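Local coordinates for 3-hydroxyacyl-CoA dehydrogenase (Archaeoglobus fulgidus, PDB 1ZEJ), which probably acts as an NAD-dependent dehydrogenase of the 3-hydroxyacyl-CoA dehydrogenase family, oxidising a hydroxyl of a 3-hydroxyacyl-CoA or of L-gulonate, as a homodimer, at residues G127-N132 against L175-N180. Numbering follows the deposited sequence.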
ATOM      1  N   GLY A 127     -18.360  13.220  -9.654  1.00 29.04           N
ATOM      2  CA  GLY A 127     -18.001  12.958  -8.262  1.00 29.77           C
ATOM      3  C   GLY A 127     -16.653  13.613  -8.052  1.00 30.98           C
ATOM      4  O   GLY A 127     -15.784  13.572  -8.932  1.00 27.83           O
ATOM      5  N   VAL A 128     -16.466  14.221  -6.883  1.00 31.85           N
ATOM      6  CA  VAL A 128     -15.110  14.696  -6.473  1.00 33.53           C
ATOM      7  C   VAL A 128     -14.880  14.182  -5.064  1.00 34.44           C
ATOM      8  O   VAL A 128     -15.520  14.698  -4.104  1.00 38.21           O
ATOM      9  CB  VAL A 128     -14.932  16.236  -6.547  1.00 33.74           C
ATOM     10  CG1 VAL A 128     -13.631  16.682  -6.004  1.00 36.86           C
ATOM     11  CG2 VAL A 128     -15.055  16.744  -7.930  1.00 35.62           C
ATOM     12  N   HIS A 129     -13.983  13.198  -4.948  1.00 31.41           N
ATOM     13  CA  HIS A 129     -13.680  12.438  -3.765  1.00 31.03           C
ATOM     14  C   HIS A 129     -12.419  12.989  -3.085  1.00 30.05           C
ATOM     15  O   HIS A 129     -11.299  12.853  -3.575  1.00 27.90           O
ATOM     16  CB  HIS A 129     -13.529  10.972  -4.185  1.00 32.03           C
ATOM     17  CG  HIS A 129     -13.169  10.037  -3.087  1.00 32.30           C
ATOM     18  ND1 HIS A 129     -12.416   8.901  -3.312  1.00 31.35           N
ATOM     19  CD2 HIS A 129     -13.477  10.036  -1.760  1.00 33.12           C
ATOM     20  CE1 HIS A 129     -12.244   8.264  -2.164  1.00 35.51           C
ATOM     21  NE2 HIS A 129     -12.871   8.940  -1.209  1.00 32.71           N
ATOM     22  N   TRP A 130     -12.663  13.738  -2.018  1.00 28.90           N
ATOM     23  CA  TRP A 130     -11.629  14.363  -1.221  1.00 27.88           C
ATOM     24  C   TRP A 130     -11.231  13.395  -0.161  1.00 28.60           C
ATOM     25  O   TRP A 130     -12.031  12.590   0.281  1.00 27.82           O
ATOM     26  CB  TRP A 130     -12.174  15.605  -0.514  1.00 28.48           C
ATOM     27  CG  TRP A 130     -12.591  16.742  -1.417  1.00 28.06           C
ATOM     28  CD1 TRP A 130     -13.772  16.849  -2.093  1.00 29.66           C
ATOM     29  CD2 TRP A 130     -11.862  17.933  -1.707  1.00 27.76           C
ATOM     30  NE1 TRP A 130     -13.824  18.022  -2.778  1.00 29.75           N
ATOM     31  CE2 TRP A 130     -12.652  18.700  -2.574  1.00 28.00           C
ATOM     32  CE3 TRP A 130     -10.613  18.418  -1.334  1.00 28.10           C
ATOM     33  CZ2 TRP A 130     -12.246  19.947  -3.055  1.00 31.42           C
ATOM     34  CZ3 TRP A 130     -10.212  19.671  -1.799  1.00 29.66           C
ATOM     35  CH2 TRP A 130     -11.016  20.412  -2.663  1.00 29.71           C
HETATM   36  N   MSE A 131      -9.984  13.483   0.293  1.00 28.66           N
HETATM   37  CA  MSE A 131      -9.503  12.611   1.367  1.00 29.73           C
HETATM   38  C   MSE A 131      -9.604  13.392   2.686  1.00 30.13           C
HETATM   39  O   MSE A 131      -9.990  14.557   2.713  1.00 32.22           O
HETATM   40  CB  MSE A 131      -8.074  12.130   1.086  1.00 28.58           C
HETATM   41  CG  MSE A 131      -7.822  11.633  -0.320  1.00 30.00           C
HETATM   42 SE   MSE A 131      -8.852  10.033  -0.765  1.00 34.66          SE
HETATM   43  CE  MSE A 131      -9.213  10.331  -2.692  1.00 33.08           C
ATOM     44  N   ASN A 132      -9.354  12.725   3.782  1.00 30.97           N
ATOM     45  CA  ASN A 132      -9.625  13.295   5.091  1.00 32.02           C
ATOM     46  C   ASN A 132      -8.349  13.584   5.840  1.00 31.20           C
ATOM     47  O   ASN A 132      -7.616  12.648   6.118  1.00 29.66           O
ATOM     48  CB  ASN A 132     -10.459  12.302   5.914  1.00 33.24           C
ATOM     49  CG  ASN A 132     -11.091  12.945   7.157  1.00 38.09           C
ATOM     50  OD1 ASN A 132     -11.284  14.173   7.242  1.00 44.59           O
ATOM     51  ND2 ASN A 132     -11.412  12.115   8.122  1.00 43.30           N
ATOM     52  N   LEU A 175     -10.569   4.734  -7.588  1.00 27.49           N
ATOM     53  CA  LEU A 175      -9.415   3.832  -7.611  1.00 27.57           C
ATOM     54  C   LEU A 175      -8.906   3.542  -6.219  1.00 28.74           C
ATOM     55  O   LEU A 175      -8.555   2.417  -5.884  1.00 28.05           O
ATOM     56  CB  LEU A 175      -8.276   4.416  -8.464  1.00 28.13           C
ATOM     57  CG  LEU A 175      -8.572   4.740  -9.942  1.00 30.32           C
ATOM     58  CD1 LEU A 175      -7.272   5.144 -10.640  1.00 32.54           C
ATOM     59  CD2 LEU A 175      -9.189   3.590 -10.686  1.00 31.55           C
ATOM     60  N   VAL A 176      -8.893   4.564  -5.366  1.00 29.58           N
ATOM     61  CA  VAL A 176      -8.591   4.391  -3.970  1.00 28.71           C
ATOM     62  C   VAL A 176      -9.512   3.393  -3.297  1.00 27.98           C
ATOM     63  O   VAL A 176      -9.024   2.539  -2.580  1.00 29.20           O
ATOM     64  CB  VAL A 176      -8.669   5.760  -3.194  1.00 30.49           C
ATOM     65  CG1 VAL A 176      -8.575   5.518  -1.697  1.00 30.88           C
ATOM     66  CG2 VAL A 176      -7.576   6.695  -3.694  1.00 31.21           C
ATOM     67  N   ASN A 177     -10.825   3.479  -3.494  1.00 27.76           N
ATOM     68  CA  ASN A 177     -11.787   2.539  -2.876  1.00 27.51           C
ATOM     69  C   ASN A 177     -11.484   1.134  -3.403  1.00 27.77           C
ATOM     70  O   ASN A 177     -11.521   0.140  -2.671  1.00 26.39           O
ATOM     71  CB  ASN A 177     -13.227   2.943  -3.184  1.00 29.83           C
ATOM     72  CG  ASN A 177     -13.723   4.115  -2.307  1.00 32.35           C
ATOM     73  OD1 ASN A 177     -13.013   4.581  -1.427  1.00 37.32           O
ATOM     74  ND2 ASN A 177     -14.938   4.593  -2.590  1.00 34.77           N
ATOM     75  N   ARG A 178     -11.141   1.049  -4.695  1.00 28.27           N
ATOM     76  CA  ARG A 178     -10.888  -0.269  -5.319  1.00 27.56           C
ATOM     77  C   ARG A 178      -9.673  -0.911  -4.688  1.00 27.08           C
ATOM     78  O   ARG A 178      -9.701  -2.084  -4.361  1.00 27.71           O
ATOM     79  CB  ARG A 178     -10.715  -0.103  -6.840  1.00 27.09           C
ATOM     80  CG  ARG A 178     -12.063   0.122  -7.547  1.00 26.22           C
ATOM     81  CD  ARG A 178     -11.845   0.359  -9.045  1.00 27.85           C
ATOM     82  NE  ARG A 178     -11.316  -0.836  -9.696  1.00 26.83           N
ATOM     83  CZ  ARG A 178     -11.194  -0.933 -11.006  1.00 28.92           C
ATOM     84  NH1 ARG A 178     -11.552   0.088 -11.776  1.00 27.04           N
ATOM     85  NH2 ARG A 178     -10.731  -2.037 -11.537  1.00 28.42           N
ATOM     86  N   PHE A 179      -8.588  -0.145  -4.548  1.00 28.36           N
ATOM     87  CA  PHE A 179      -7.368  -0.658  -3.940  1.00 28.96           C
ATOM     88  C   PHE A 179      -7.571  -0.990  -2.461  1.00 29.74           C
ATOM     89  O   PHE A 179      -7.098  -2.001  -2.012  1.00 28.32           O
ATOM     90  CB  PHE A 179      -6.176   0.281  -4.082  1.00 30.15           C
ATOM     91  CG  PHE A 179      -5.476   0.173  -5.400  1.00 28.95           C
ATOM     92  CD1 PHE A 179      -4.965  -1.042  -5.829  1.00 27.07           C
ATOM     93  CD2 PHE A 179      -5.371   1.288  -6.227  1.00 29.07           C
ATOM     94  CE1 PHE A 179      -4.321  -1.124  -7.024  1.00 29.73           C
ATOM     95  CE2 PHE A 179      -4.720   1.191  -7.420  1.00 29.52           C
ATOM     96  CZ  PHE A 179      -4.199   0.004  -7.820  1.00 28.06           C
ATOM     97  N   ASN A 180      -8.289  -0.146  -1.726  1.00 30.03           N
ATOM     98  CA  ASN A 180      -8.533  -0.409  -0.303  1.00 30.29           C
ATOM     99  C   ASN A 180      -9.324  -1.718  -0.115  1.00 29.90           C
ATOM    100  O   ASN A 180      -9.017  -2.519   0.773  1.00 29.55           O
ATOM    101  CB  ASN A 180      -9.306   0.787   0.237  1.00 31.21           C
ATOM    102  CG  ASN A 180      -9.287   0.896   1.688  1.00 38.54           C
ATOM    103  OD1 ASN A 180     -10.362   1.048   2.303  1.00 48.60           O
ATOM    104  ND2 ASN A 180      -8.105   0.804   2.296  1.00 36.78           N
TER
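The probable active-site cleft of this dehydrogenase lies where the NAD-binding domain meets the helical C-terminal domain, and here His129, on strand 125-130, comes up against Val176 and Asn177 in the first turn of helix 175-193. His129 CE1 comes 3.8 Å from Asn177 OD1 and 4.5 Å from Val176 CB, both approaching the imidazole obliquely. Ring and amide planes are turned 56° apart. With CG anti to the backbone N (chi1 178°), the imidazole reaches out from the strand toward the helix. Glu141, on the neighbouring antiparallel strand 139-144, helps set its rotation: OE1 is hydrogen-bonded to His129 ND1, while OE2 takes the backbone N of Val176, so one carboxylate ties both sides of the contact. Asn177 is held through ND2, bonded to Ser108 O; Ser108 itself is predicted to bind NAD.

Selenomethionine Met131 adds the apolar part of the contact. Its chain bends at chi2 and chi3, bringing CE 3.5 Å above one face of the His129 ring, offset toward the rim, and 4.1 Å from Val176 CG2. Met131 also packs on His207 of the second subunit, bringing the dimer partner up to this site. A histidine predicted to matter for catalysis, paired with a glutamate beside the first helix of the C-terminal domain, is consistent with the histidine-glutamate pair of 3-hydroxyacyl-CoA dehydrogenase active sites.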